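Local coordinates for CoA binding domain protein (Escherichia coli, PDB 3QA9), which is of unknown function but belongs to the CoA-binding domain family and has its Rossmann-like fold, a five-stranded parallel sheet with helices on both faces, at residues Ile22-Ala27 / Asn36-Tyr41; Tyr93-Gly98 / Lys118-Ile123; Glu10-Ile15 / Val101-Tyr106; Leu80-Asp83 / Arg89-Val92; Glu14-Tyr19 / Arg136-Lys141. One frame throughout, in Å; residues are numbered along the deposited sequence.

Contact 1. Residues Ile22-Ala27 / Asn36-Tyr41; sequences IALVGA and NIVMKY
Leu-24 and Met-39 make the main contact between strand 21-25 and helix 34-43, the first two elements of the beta-alpha-beta unit that runs on to strand 48-52 in this Rossmann-like fold. Leu-24 CD1 presses against the root of the methionine, 3.8 Å from Met-39 CB and 3.9 Å from Met-39 CA, so the methyl lies on the helix surface rather than beside the thioether. The two side chains pass at an oblique angle. Both CB atoms are directed at the opposite segment, in keeping with the 7.2 Å between Leu-24 CA and Met-39 CA. A looser touch, 4.5 Å between Leu-24 CD1 and Val-38 CG1, brings in the preceding residue of the helix. Met-39 has CG anti to N (chi1 -175°) and stays extended beyond it, which carries its sulfur past Leu-24 to the turn that follows the strand; there Met-39 SD lies 4.4 Å from Ala-27 CB. All four touching residues are buried, and everything they exchange is apolar. Around them, Val-49 touches both Leu-24 and Met-39, Pro-51 touches Ala-27 and Met-39, and Phe-81 packs on Leu-24 and Val-38. The position of Ala-27 is set by a type II turn from Leu-24 to Ala-27 in which Gly-26 takes a positive phi of 98°; lacking a CB, it avoids collision with the carbonyl oxygen of Val-25. Asn-53 ND2 holds the turn at Ala-27 O, and Asn-36 ND2 bonds to Ser-28 O just after it.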
# COMPACT_ATOMS: atom_id res chain seq x y z
N ILE A 22 -3.48 -4.38 -5.05
CA ILE A 22 -3.19 -3.29 -4.12
C ILE A 22 -4.21 -2.16 -4.05
O ILE A 22 -4.71 -1.70 -5.07
CB ILE A 22 -1.85 -2.58 -4.48
CG1 ILE A 22 -0.81 -3.59 -4.96
CG2 ILE A 22 -1.35 -1.79 -3.28
CD1 ILE A 22 -0.41 -4.60 -3.91
N ALA A 23 -4.51 -1.72 -2.83
CA ALA A 23 -5.40 -0.58 -2.62
C ALA A 23 -4.43 0.48 -2.14
O ALA A 23 -3.85 0.36 -1.07
CB ALA A 23 -6.44 -0.87 -1.57
N LEU A 24 -4.25 1.52 -2.94
CA LEU A 24 -3.31 2.56 -2.56
C LEU A 24 -4.05 3.74 -1.98
O LEU A 24 -4.67 4.53 -2.68
CB LEU A 24 -2.49 2.95 -3.78
CG LEU A 24 -1.23 3.75 -3.48
CD1 LEU A 24 -0.11 3.30 -4.37
CD2 LEU A 24 -1.50 5.23 -3.63
N VAL A 25 -3.99 3.84 -0.66
CA VAL A 25 -4.65 4.90 0.06
C VAL A 25 -3.89 6.21 0.09
O VAL A 25 -2.75 6.25 0.49
CB VAL A 25 -4.95 4.44 1.47
CG1 VAL A 25 -5.50 5.58 2.28
CG2 VAL A 25 -5.91 3.29 1.42
N GLY A 26 -4.54 7.29 -0.32
CA GLY A 26 -3.88 8.58 -0.34
C GLY A 26 -3.37 8.90 -1.73
O GLY A 26 -2.53 9.76 -1.93
N ALA A 27 -3.88 8.15 -2.69
CA ALA A 27 -3.50 8.33 -4.08
C ALA A 27 -3.72 9.76 -4.47
O ALA A 27 -4.63 10.42 -3.99
CB ALA A 27 -4.32 7.46 -4.95
N ASN A 36 1.70 9.23 -6.18
CA ASN A 36 1.51 9.09 -7.62
C ASN A 36 2.66 8.28 -8.23
O ASN A 36 2.43 7.35 -9.02
CB ASN A 36 1.43 10.47 -8.27
CG ASN A 36 1.11 10.42 -9.75
OD1 ASN A 36 1.96 10.08 -10.58
ND2 ASN A 36 -0.13 10.75 -10.10
N ILE A 37 3.88 8.63 -7.87
CA ILE A 37 5.05 7.93 -8.39
C ILE A 37 5.02 6.44 -8.08
O ILE A 37 5.22 5.60 -8.97
CB ILE A 37 6.35 8.53 -7.82
CG1 ILE A 37 6.51 9.98 -8.30
CG2 ILE A 37 7.54 7.69 -8.25
CD1 ILE A 37 7.66 10.72 -7.62
N VAL A 38 4.75 6.10 -6.82
CA VAL A 38 4.70 4.70 -6.41
C VAL A 38 3.56 3.99 -7.14
O VAL A 38 3.72 2.87 -7.61
CB VAL A 38 4.49 4.59 -4.88
CG1 VAL A 38 4.34 3.12 -4.48
CG2 VAL A 38 5.67 5.22 -4.16
N MET A 39 2.41 4.64 -7.24
CA MET A 39 1.30 3.99 -7.93
C MET A 39 1.64 3.69 -9.39
O MET A 39 1.36 2.60 -9.88
CB MET A 39 0.04 4.85 -7.86
CG MET A 39 -1.16 4.15 -8.46
SD MET A 39 -2.70 5.01 -8.17
CE MET A 39 -3.67 4.40 -9.57
N LYS A 40 2.24 4.65 -10.08
CA LYS A 40 2.59 4.43 -11.48
C LYS A 40 3.62 3.32 -11.59
O LYS A 40 3.53 2.46 -12.47
CB LYS A 40 3.12 5.72 -12.12
CG LYS A 40 3.41 5.56 -13.60
CD LYS A 40 3.79 6.88 -14.26
CE LYS A 40 4.15 6.65 -15.71
NZ LYS A 40 4.48 7.91 -16.41
N TYR A 41 4.61 3.33 -10.70
CA TYR A 41 5.64 2.30 -10.71
C TYR A 41 5.00 0.92 -10.58
O TYR A 41 5.33 0.00 -11.32
CB TYR A 41 6.63 2.51 -9.56
CG TYR A 41 7.67 1.42 -9.46
CD1 TYR A 41 8.91 1.56 -10.09
CD2 TYR A 41 7.42 0.25 -8.73
CE1 TYR A 41 9.88 0.55 -10.00
CE2 TYR A 41 8.38 -0.76 -8.64
CZ TYR A 41 9.61 -0.60 -9.27
OH TYR A 41 10.56 -1.59 -9.17

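Contact 2. Residues Tyr93-Gly98 / Lys118-Ile123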
# COMPACT_ATOMS: atom_id res chain seq x y z
N TYR A 93 -10.80 -0.82 7.95
CA TYR A 93 -11.36 -1.14 6.66
C TYR A 93 -10.62 -2.27 5.98
O TYR A 93 -11.23 -3.10 5.33
CB TYR A 93 -11.37 0.10 5.77
CG TYR A 93 -12.49 0.98 6.16
CD1 TYR A 93 -13.67 0.42 6.60
CD2 TYR A 93 -12.39 2.36 6.11
CE1 TYR A 93 -14.73 1.18 6.97
CE2 TYR A 93 -13.47 3.16 6.47
CZ TYR A 93 -14.64 2.53 6.91
OH TYR A 93 -15.76 3.22 7.24
N ALA A 94 -9.31 -2.28 6.15
CA ALA A 94 -8.49 -3.33 5.56
C ALA A 94 -8.86 -4.67 6.17
O ALA A 94 -8.86 -5.71 5.49
CB ALA A 94 -7.01 -3.04 5.80
N ILE A 95 -9.16 -4.66 7.46
CA ILE A 95 -9.54 -5.88 8.17
C ILE A 95 -10.88 -6.37 7.64
O ILE A 95 -11.05 -7.54 7.30
CB ILE A 95 -9.64 -5.63 9.68
CG1 ILE A 95 -8.25 -5.28 10.23
CG2 ILE A 95 -10.19 -6.86 10.39
CD1 ILE A 95 -8.26 -4.76 11.67
N LYS A 96 -11.83 -5.45 7.56
CA LYS A 96 -13.17 -5.77 7.07
C LYS A 96 -13.13 -6.28 5.64
O LYS A 96 -13.91 -7.15 5.25
CB LYS A 96 -14.06 -4.52 7.14
CG LYS A 96 -14.34 -4.05 8.56
CD LYS A 96 -15.07 -2.71 8.58
CE LYS A 96 -16.42 -2.78 7.89
NZ LYS A 96 -17.37 -3.67 8.61
N LYS A 97 -12.20 -5.75 4.87
CA LYS A 97 -12.05 -6.14 3.47
C LYS A 97 -11.36 -7.48 3.30
O LYS A 97 -11.42 -8.09 2.25
CB LYS A 97 -11.26 -5.05 2.73
CG LYS A 97 -11.10 -5.30 1.26
CD LYS A 97 -12.42 -5.21 0.53
CE LYS A 97 -12.19 -5.26 -0.95
NZ LYS A 97 -13.47 -5.33 -1.67
N GLY A 98 -10.69 -7.94 4.35
CA GLY A 98 -9.99 -9.20 4.27
C GLY A 98 -8.63 -9.06 3.60
O GLY A 98 -8.13 -10.01 3.01
N LYS A 118 -2.27 -6.27 13.28
CA LYS A 118 -1.58 -7.48 13.67
C LYS A 118 -2.47 -8.43 14.44
O LYS A 118 -2.46 -9.63 14.20
CB LYS A 118 -0.35 -7.16 14.51
CG LYS A 118 0.78 -6.71 13.65
CD LYS A 118 1.98 -6.29 14.45
CE LYS A 118 3.02 -7.36 14.51
NZ LYS A 118 4.20 -6.85 15.27
N GLU A 119 -3.25 -7.87 15.35
CA GLU A 119 -4.15 -8.68 16.16
C GLU A 119 -5.20 -9.36 15.30
O GLU A 119 -5.65 -10.46 15.62
CB GLU A 119 -4.83 -7.81 17.22
CG GLU A 119 -3.90 -7.36 18.35
CD GLU A 119 -3.38 -8.52 19.18
OE1 GLU A 119 -4.21 -9.34 19.64
OE2 GLU A 119 -2.16 -8.62 19.38
N ALA A 120 -5.59 -8.72 14.19
CA ALA A 120 -6.59 -9.29 13.30
C ALA A 120 -6.01 -10.30 12.32
O ALA A 120 -6.73 -10.87 11.49
CB ALA A 120 -7.30 -8.16 12.53
N GLY A 121 -4.70 -10.53 12.40
CA GLY A 121 -4.05 -11.50 11.54
C GLY A 121 -3.30 -10.96 10.34
O GLY A 121 -2.70 -11.73 9.59
N LEU A 122 -3.31 -9.65 10.14
CA LEU A 122 -2.60 -9.07 9.01
C LEU A 122 -1.13 -8.83 9.28
O LEU A 122 -0.71 -8.65 10.42
CB LEU A 122 -3.25 -7.75 8.57
CG LEU A 122 -4.62 -7.85 7.91
CD1 LEU A 122 -5.68 -8.10 8.99
CD2 LEU A 122 -4.93 -6.57 7.14
N ILE A 123 -0.34 -8.85 8.21
CA ILE A 123 1.08 -8.59 8.28
C ILE A 123 1.21 -7.08 8.17
O ILE A 123 0.42 -6.43 7.49
CB ILE A 123 1.84 -9.29 7.15
CG1 ILE A 123 1.78 -10.81 7.36
CG2 ILE A 123 3.29 -8.83 7.12
CD1 ILE A 123 2.44 -11.60 6.25
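Where the C-terminal end of helix 87-97 meets the chain leaving helix 111-119, most of the buried surface comes from Leu-122, Ile-95 and Ala-120. Ile-95 is the piece in the middle. Its CD1 closes to 3.6 Å of Ala-120 CB, and the same methyl of Ala-120 is 3.8 Å from Ile-95 CG1 and also 3.8 Å from Ile-95 CG2, so it nestles into the branch of the isoleucine instead of touching a single carbon. The isoleucine places CG1 anti to its carbonyl carbon (chi1 -65°) and CG2 beside it, and thereby turns both arms to Ala-120. Leu-122 shares one of these carbons: its CD1 is 4.0 Å from Ile-95 CG1, the two side chains meeting at a slant, while its second methyl, CD2, is 4.3 Å from Ala-94 CB. One leucine thus rests on two successive residues of helix 87-97. Gly-98 and Gly-121 each end a helix in a Schellman motif with positive phi (82° and 101°), and the turn at Gly-121 lets Ala-120 and Leu-122 both direct their CB atoms at the opposite helix. Exposure grades across the contact: Ala-120 is exposed and Ile-95 partly so, whereas Ala-94 and Leu-122 are buried. On that inner side both buried residues rest on Val-102 of strand 101-104. The contact therefore sets the last turns of helix 87-97 against the link from helix 111-119 to edge strand 123-126, which pairs with strand 101-104.

Contact 3. Residues Glu10-Ile15 / Val101-Tyr106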
# COMPACT_ATOMS: atom_id res chain seq x y z
N GLU A 10 13.46 -11.40 3.07
CA GLU A 10 12.77 -12.53 2.42
C GLU A 10 11.25 -12.37 2.51
O GLU A 10 10.54 -12.59 1.53
CB GLU A 10 13.19 -13.87 3.06
CG GLU A 10 12.26 -15.05 2.74
CD GLU A 10 12.16 -15.36 1.26
OE1 GLU A 10 11.22 -16.06 0.85
OE2 GLU A 10 13.02 -14.88 0.50
N ASP A 11 10.76 -11.98 3.68
CA ASP A 11 9.33 -11.78 3.89
C ASP A 11 8.81 -10.66 2.99
O ASP A 11 7.74 -10.76 2.40
CB ASP A 11 9.01 -11.38 5.35
CG ASP A 11 9.46 -12.41 6.38
OD1 ASP A 11 9.39 -13.62 6.10
OD2 ASP A 11 9.86 -11.98 7.48
N ILE A 12 9.57 -9.58 2.90
CA ILE A 12 9.18 -8.46 2.06
C ILE A 12 9.12 -8.91 0.61
O ILE A 12 8.19 -8.59 -0.12
CB ILE A 12 10.19 -7.31 2.20
CG1 ILE A 12 10.14 -6.75 3.62
CG2 ILE A 12 9.88 -6.23 1.19
CD1 ILE A 12 8.78 -6.24 4.02
N ARG A 13 10.12 -9.68 0.22
CA ARG A 13 10.18 -10.21 -1.14
C ARG A 13 8.93 -11.04 -1.41
O ARG A 13 8.32 -10.95 -2.47
CB ARG A 13 11.43 -11.07 -1.34
CG ARG A 13 11.68 -11.42 -2.81
CD ARG A 13 12.82 -12.44 -2.99
NE ARG A 13 12.52 -13.68 -2.29
CZ ARG A 13 11.61 -14.58 -2.67
NH1 ARG A 13 10.90 -14.41 -3.77
NH2 ARG A 13 11.40 -15.64 -1.91
N GLU A 14 8.55 -11.86 -0.44
CA GLU A 14 7.37 -12.71 -0.59
C GLU A 14 6.10 -11.90 -0.75
O GLU A 14 5.24 -12.22 -1.56
CB GLU A 14 7.24 -13.64 0.62
CG GLU A 14 8.31 -14.72 0.63
CD GLU A 14 8.21 -15.67 1.82
OE1 GLU A 14 7.09 -15.93 2.29
OE2 GLU A 14 9.26 -16.17 2.26
N ILE A 15 5.98 -10.83 0.02
CA ILE A 15 4.80 -9.98 -0.06
C ILE A 15 4.66 -9.37 -1.45
O ILE A 15 3.58 -9.37 -2.04
CB ILE A 15 4.88 -8.86 0.99
CG1 ILE A 15 4.73 -9.45 2.39
CG2 ILE A 15 3.81 -7.82 0.71
CD1 ILE A 15 5.05 -8.46 3.50
N VAL A 101 -2.17 -7.62 4.09
CA VAL A 101 -1.07 -6.77 4.50
C VAL A 101 -1.40 -5.30 4.57
O VAL A 101 -2.13 -4.78 3.76
CB VAL A 101 0.09 -6.93 3.49
CG1 VAL A 101 1.24 -5.95 3.80
CG2 VAL A 101 0.57 -8.37 3.49
N VAL A 102 -0.85 -4.65 5.58
CA VAL A 102 -0.99 -3.22 5.69
C VAL A 102 0.42 -2.69 5.59
O VAL A 102 1.26 -3.00 6.42
CB VAL A 102 -1.60 -2.79 7.02
CG1 VAL A 102 -1.43 -1.32 7.16
CG2 VAL A 102 -3.08 -3.15 7.05
N TRP A 103 0.68 -1.91 4.55
CA TRP A 103 2.00 -1.34 4.31
C TRP A 103 2.03 0.15 4.63
O TRP A 103 1.37 0.95 3.97
CB TRP A 103 2.40 -1.58 2.85
CG TRP A 103 3.83 -1.28 2.50
CD1 TRP A 103 4.48 -0.08 2.65
CD2 TRP A 103 4.79 -2.17 1.91
NE1 TRP A 103 5.76 -0.17 2.17
CE2 TRP A 103 5.98 -1.44 1.70
CE3 TRP A 103 4.74 -3.52 1.50
CZ2 TRP A 103 7.12 -2.01 1.14
CZ3 TRP A 103 5.88 -4.09 0.93
CH2 TRP A 103 7.05 -3.33 0.74
N PHE A 104 2.77 0.52 5.67
CA PHE A 104 2.89 1.92 6.06
C PHE A 104 4.09 2.55 5.34
O PHE A 104 5.24 2.23 5.66
CB PHE A 104 3.12 2.07 7.56
CG PHE A 104 1.97 1.60 8.41
CD1 PHE A 104 1.85 0.25 8.76
CD2 PHE A 104 1.04 2.51 8.91
CE1 PHE A 104 0.81 -0.18 9.59
CE2 PHE A 104 0.00 2.09 9.75
CZ PHE A 104 -0.11 0.74 10.09
N GLN A 105 3.83 3.43 4.39
CA GLN A 105 4.91 4.10 3.68
C GLN A 105 5.65 5.01 4.67
O GLN A 105 5.23 5.15 5.82
CB GLN A 105 4.35 4.93 2.51
CG GLN A 105 3.72 4.09 1.41
CD GLN A 105 4.74 3.51 0.44
OE1 GLN A 105 4.60 2.38 -0.03
NE2 GLN A 105 5.76 4.30 0.12
N TYR A 106 6.74 5.62 4.23
CA TYR A 106 7.49 6.50 5.13
C TYR A 106 6.65 7.55 5.80
O TYR A 106 5.83 8.18 5.17
CB TYR A 106 8.59 7.23 4.39
CG TYR A 106 9.56 6.35 3.70
CD1 TYR A 106 9.73 6.44 2.34
CD2 TYR A 106 10.32 5.43 4.41
CE1 TYR A 106 10.66 5.69 1.69
CE2 TYR A 106 11.27 4.65 3.78
CZ TYR A 106 11.42 4.79 2.40
OH TYR A 106 12.35 4.06 1.71
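Two isoleucines of helix 9-18, Ile-12 and Ile-15, pack onto Val-101 and Trp-103 of strand 101-104. The axes of the short segments run at 112° to each other and come no nearer than 11.8 Å, a separation bridged by side chains. The aliphatic part is a methyl contact: Ile-15 CG2 lies 4.3 Å from Val-101 CG2. The aromatic part has two approaches to the indole. Ile-15 CG2 reaches the ring edge near its plane, 4.3 Å from Trp-103 CZ3, whereas Ile-12 CG2 comes in obliquely, 4.1 Å from Trp-103 CH2, with the two side chains nearly at right angles. With CG opposite its backbone N (chi1 -170°) and chi2 at -58°, Trp-103 has the benzene end of its indole toward the helix; the pyrrole end lies farther along, where Trp-103 NE1 is hydrogen-bonded to Arg-128 O. Polar contacts of the helix segment lie on its outer side. There Arg-13 and Glu-10 form a salt bridge one turn long, in which Arg-13 NE gives a bond of 3.1 Å to Glu-10 OE2, near the guanidinium plane. Glu-133 and Leu-137 of helix 130-137 touch Ile-12, and Val-125 touches Ile-12, Ile-15 and Trp-103. Across the two segments the touching groups are wholly apolar and buried, so the helix is held on the sheet by dispersion and desolvation, while the one indole N-H is satisfied by a carbonyl outside them.

Contact 4. Residues Leu80-Asp83 / Arg89-Val92; sequences LFVD and RFVV
Phe-90, in the first turn of helix 87-97, faces Leu-80 and Val-82, at and just beyond the end of strand 77-80, with only a short connection between. Along the helix segment, Arg-89 comes first; it does not meet 80-83, but its guanidinium has Phe-90 CE1 over one face, 3.8 Å above the plane and offset toward the rim. Phe-90 follows and carries the contact. Its CB points at the opposite segment and is itself touched, with Leu-80 CD2 at 3.8 Å. The ring, set with CG anti to the carbonyl carbon (chi1 -57°), extends from there to Val-82, whose CG1 is 4.0 Å from Phe-90 CE1. Both methyls come to the ring at intermediate angles, and both side chains slant across that of the phenylalanine. The nearest alpha carbons, Leu-80 CA and Phe-90 CA, stand 8.2 Å apart, a gap for side chains alone to fill. Val-91 is turned to the flank and adds little to this interface. Instead it leans on Ala-113 and Ala-117 of helix 111-119, and Val-92 after it touches Gln-116 of that helix. On the sheet side, Val-25 of strand 21-25 touches Leu-80, Val-82 and Phe-90, and Leu-80 also packs on Val-102 and Phe-104 of strand 101-104. Helix 87-97 thus lies on the sheet alongside helix 111-119, with Phe-90 turned to the strands and Val-91 to the neighbouring helix.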
# COMPACT_ATOMS: atom_id res chain seq x y z
N LEU A 80 -0.47 2.53 2.50
CA LEU A 80 -0.81 3.81 3.08
C LEU A 80 0.08 5.02 2.85
O LEU A 80 1.28 4.98 3.08
CB LEU A 80 -0.97 3.65 4.59
CG LEU A 80 -1.94 2.56 5.03
CD1 LEU A 80 -1.91 2.47 6.54
CD2 LEU A 80 -3.35 2.88 4.54
N PHE A 81 -0.56 6.10 2.43
CA PHE A 81 0.09 7.38 2.20
C PHE A 81 -0.85 8.33 2.95
O PHE A 81 -1.59 9.09 2.34
CB PHE A 81 0.10 7.74 0.71
CG PHE A 81 1.15 7.01 -0.07
CD1 PHE A 81 2.44 7.51 -0.16
CD2 PHE A 81 0.82 5.85 -0.77
CE1 PHE A 81 3.42 6.83 -0.90
CE2 PHE A 81 1.80 5.17 -1.51
CZ PHE A 81 3.09 5.67 -1.59
N VAL A 82 -0.82 8.25 4.28
CA VAL A 82 -1.69 9.08 5.12
C VAL A 82 -0.99 9.51 6.40
O VAL A 82 0.02 8.93 6.80
CB VAL A 82 -2.97 8.31 5.54
CG1 VAL A 82 -3.75 7.89 4.32
CG2 VAL A 82 -2.59 7.08 6.37
N ASP A 83 -1.52 10.54 7.05
CA ASP A 83 -0.96 11.02 8.30
C ASP A 83 -1.19 9.90 9.32
O ASP A 83 -2.23 9.25 9.30
CB ASP A 83 -1.67 12.30 8.76
CG ASP A 83 -1.32 13.50 7.90
OD1 ASP A 83 -2.18 14.39 7.74
OD2 ASP A 83 -0.18 13.56 7.39
N ARG A 89 -8.32 4.11 10.75
CA ARG A 89 -9.51 4.01 9.92
C ARG A 89 -9.31 3.04 8.75
O ARG A 89 -10.09 2.11 8.54
CB ARG A 89 -9.79 5.42 9.42
CG ARG A 89 -11.05 5.68 8.66
CD ARG A 89 -11.20 7.21 8.53
NE ARG A 89 -10.93 7.75 7.19
CZ ARG A 89 -10.35 8.92 6.93
NH1 ARG A 89 -9.93 9.73 7.89
NH2 ARG A 89 -10.24 9.32 5.67
N PHE A 90 -8.25 3.26 8.00
CA PHE A 90 -7.96 2.42 6.86
C PHE A 90 -7.59 1.01 7.27
O PHE A 90 -7.81 0.07 6.53
CB PHE A 90 -6.89 3.09 6.03
CG PHE A 90 -7.30 4.45 5.61
CD1 PHE A 90 -6.80 5.57 6.23
CD2 PHE A 90 -8.17 4.60 4.53
CE1 PHE A 90 -7.23 6.84 5.87
CE2 PHE A 90 -8.62 5.85 4.15
CZ PHE A 90 -8.11 6.99 4.80
N VAL A 91 -7.03 0.87 8.46
CA VAL A 91 -6.70 -0.45 8.95
C VAL A 91 -7.98 -1.22 9.27
O VAL A 91 -8.09 -2.39 8.94
CB VAL A 91 -5.85 -0.36 10.21
CG1 VAL A 91 -5.90 -1.68 10.97
CG2 VAL A 91 -4.44 -0.02 9.80
N VAL A 92 -8.93 -0.57 9.91
CA VAL A 92 -10.20 -1.22 10.24
C VAL A 92 -10.85 -1.68 8.95
O VAL A 92 -11.40 -2.78 8.86
CB VAL A 92 -11.15 -0.28 10.98
CG1 VAL A 92 -12.54 -0.91 11.08
CG2 VAL A 92 -10.61 0.01 12.37

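Contact 5. Residues Glu14-Tyr19 / Arg136-Lys141; sequences EILTRY and RLLGEK
Leu-138 sets CD1 against both Leu-16 and Thr-17 of helix 9-18 and CD2 against Thr-17 alone, and this is where the contact is tight. Leu-138 CD2 is 3.7 Å from Thr-17 CG2, Leu-138 CD1 is 3.8 Å from the same methyl, and Leu-138 CD1 also lies 3.9 Å from Leu-16 CB. The threonine methyl therefore sits against both arms of the leucine fork, the side chains slanting past one another. With chi1 of 57° the hydroxyl of Thr-17 lies between N and the carbonyl carbon, leaving CG2 anti to that carbon; Thr-17 OG1 is hydrogen-bonded to Arg-13 O. Leu-16, the buried member, backs onto Met-130 and Glu-133. The rest is looser. Leu-137 directs its CB to the helix but its CD1 stays 5.1 Å from Leu-16 CD1, and it packs on Asp-9 and Ile-12 instead. On the outer side of helix 9-18, Arg-18 NH2 and Glu-14 OE1 are 3.4 Å apart, with the oxygen above the guanidinium face, so charge alone and no directed N-H links them. At Leu-138 the chain leaves helical geometry, and exposed Gly-139 and Glu-140 continue as an extended tail. Arg-136 forms salt bridges to Glu-133 of its own helix and to Asp-9 of helix 9-18. This is apolar packing of the residue just past helix 130-137 on helix 9-18, joining the first and last helices of a Rossmann-like domain.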
# COMPACT_ATOMS: atom_id res chain seq x y z
N GLU A 14 8.55 -11.86 -0.44
CA GLU A 14 7.37 -12.71 -0.59
C GLU A 14 6.10 -11.90 -0.75
O GLU A 14 5.24 -12.22 -1.56
CB GLU A 14 7.24 -13.64 0.62
CG GLU A 14 8.31 -14.72 0.63
CD GLU A 14 8.21 -15.67 1.82
OE1 GLU A 14 7.09 -15.93 2.29
OE2 GLU A 14 9.26 -16.17 2.26
N ILE A 15 5.98 -10.83 0.02
CA ILE A 15 4.80 -9.98 -0.06
C ILE A 15 4.66 -9.37 -1.45
O ILE A 15 3.58 -9.37 -2.04
CB ILE A 15 4.88 -8.86 0.99
CG1 ILE A 15 4.73 -9.45 2.39
CG2 ILE A 15 3.81 -7.82 0.71
CD1 ILE A 15 5.05 -8.46 3.50
N LEU A 16 5.77 -8.85 -1.97
CA LEU A 16 5.76 -8.22 -3.29
C LEU A 16 5.56 -9.20 -4.43
O LEU A 16 5.01 -8.85 -5.47
CB LEU A 16 7.07 -7.46 -3.51
CG LEU A 16 7.32 -6.26 -2.60
CD1 LEU A 16 8.72 -5.73 -2.85
CD2 LEU A 16 6.27 -5.19 -2.85
N THR A 17 6.02 -10.43 -4.24
CA THR A 17 5.87 -11.42 -5.28
C THR A 17 4.53 -12.13 -5.28
O THR A 17 3.98 -12.43 -6.32
CB THR A 17 6.98 -12.48 -5.20
OG1 THR A 17 6.97 -13.08 -3.91
CG2 THR A 17 8.30 -11.85 -5.43
N ARG A 18 3.99 -12.38 -4.10
CA ARG A 18 2.72 -13.10 -4.00
C ARG A 18 1.42 -12.31 -4.12
O ARG A 18 0.41 -12.84 -4.59
CB ARG A 18 2.71 -13.91 -2.70
CG ARG A 18 3.89 -14.86 -2.59
CD ARG A 18 3.86 -15.66 -1.30
NE ARG A 18 5.02 -16.54 -1.19
CZ ARG A 18 5.25 -17.35 -0.17
NH1 ARG A 18 4.39 -17.41 0.85
NH2 ARG A 18 6.34 -18.12 -0.15
N TYR A 19 1.44 -11.05 -3.71
CA TYR A 19 0.24 -10.22 -3.73
C TYR A 19 0.27 -9.13 -4.79
O TYR A 19 1.09 -8.23 -4.72
CB TYR A 19 0.05 -9.60 -2.36
CG TYR A 19 -0.08 -10.62 -1.26
CD1 TYR A 19 0.65 -10.49 -0.09
CD2 TYR A 19 -0.98 -11.67 -1.37
CE1 TYR A 19 0.48 -11.38 0.95
CE2 TYR A 19 -1.16 -12.58 -0.34
CZ TYR A 19 -0.42 -12.42 0.83
OH TYR A 19 -0.57 -13.30 1.87
N ARG A 136 14.97 -2.82 -4.73
CA ARG A 136 16.02 -3.38 -3.88
C ARG A 136 16.04 -4.91 -3.83
O ARG A 136 17.10 -5.54 -3.85
CB ARG A 136 15.82 -2.84 -2.46
CG ARG A 136 16.95 -3.08 -1.52
CD ARG A 136 16.70 -2.35 -0.20
NE ARG A 136 15.68 -2.95 0.65
CZ ARG A 136 15.87 -4.03 1.40
NH1 ARG A 136 17.04 -4.64 1.42
NH2 ARG A 136 14.90 -4.49 2.17
N LEU A 137 14.86 -5.49 -3.76
CA LEU A 137 14.71 -6.92 -3.62
C LEU A 137 14.39 -7.71 -4.85
O LEU A 137 14.69 -8.89 -4.93
CB LEU A 137 13.63 -7.20 -2.59
CG LEU A 137 13.95 -6.59 -1.24
CD1 LEU A 137 12.89 -6.98 -0.24
CD2 LEU A 137 15.29 -7.09 -0.78
N LEU A 138 13.72 -7.08 -5.78
CA LEU A 138 13.38 -7.74 -7.02
C LEU A 138 14.00 -6.86 -8.09
O LEU A 138 13.38 -6.49 -9.06
CB LEU A 138 11.86 -7.82 -7.16
CG LEU A 138 11.15 -8.65 -6.08
CD1 LEU A 138 9.67 -8.43 -6.19
CD2 LEU A 138 11.46 -10.13 -6.23
N GLY A 139 15.26 -6.55 -7.86
CA GLY A 139 16.02 -5.73 -8.77
C GLY A 139 16.26 -6.29 -10.15
O GLY A 139 16.27 -7.54 -10.33
N GLU A 140 16.45 -5.39 -11.10
CA GLU A 140 16.73 -5.79 -12.45
C GLU A 140 17.73 -4.77 -12.95
O GLU A 140 17.73 -3.62 -12.44
CB GLU A 140 15.38 -5.82 -13.21
CG GLU A 140 14.66 -4.48 -13.21
CD GLU A 140 13.29 -4.55 -13.85
OE1 GLU A 140 13.03 -5.52 -14.60
OE2 GLU A 140 12.47 -3.62 -13.63
N LYS A 141 18.52 -5.16 -13.95
CA LYS A 141 19.51 -4.29 -14.54
C LYS A 141 18.79 -2.99 -15.00
O LYS A 141 17.69 -3.04 -15.53
CB LYS A 141 20.17 -4.94 -15.70

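Contacts 3 and 5 share Glu-14 and Ile-15 on helix 9-18, their centres 10 Å apart: one lays that helix on the sheet, the other joins it to the last helix, and Ile-12 CG2 meets Leu-137 CD1 at 3.4 Å between them. Contacts 2 and 4 both use helix 87-97, centres 12 Å apart. Probable backbone hydrogen bonds connect the groups: Val-25 O to Phe-81 N (2.9 Å) between contacts 1 and 4, and Trp-103 O to Leu-80 N (2.8 Å) between contacts 3 and 4. Contacts 1 and 2 lie on opposite sides of the chain's centre, about 20 Å between centres. All five describe scaffold packing; none involves a ligand.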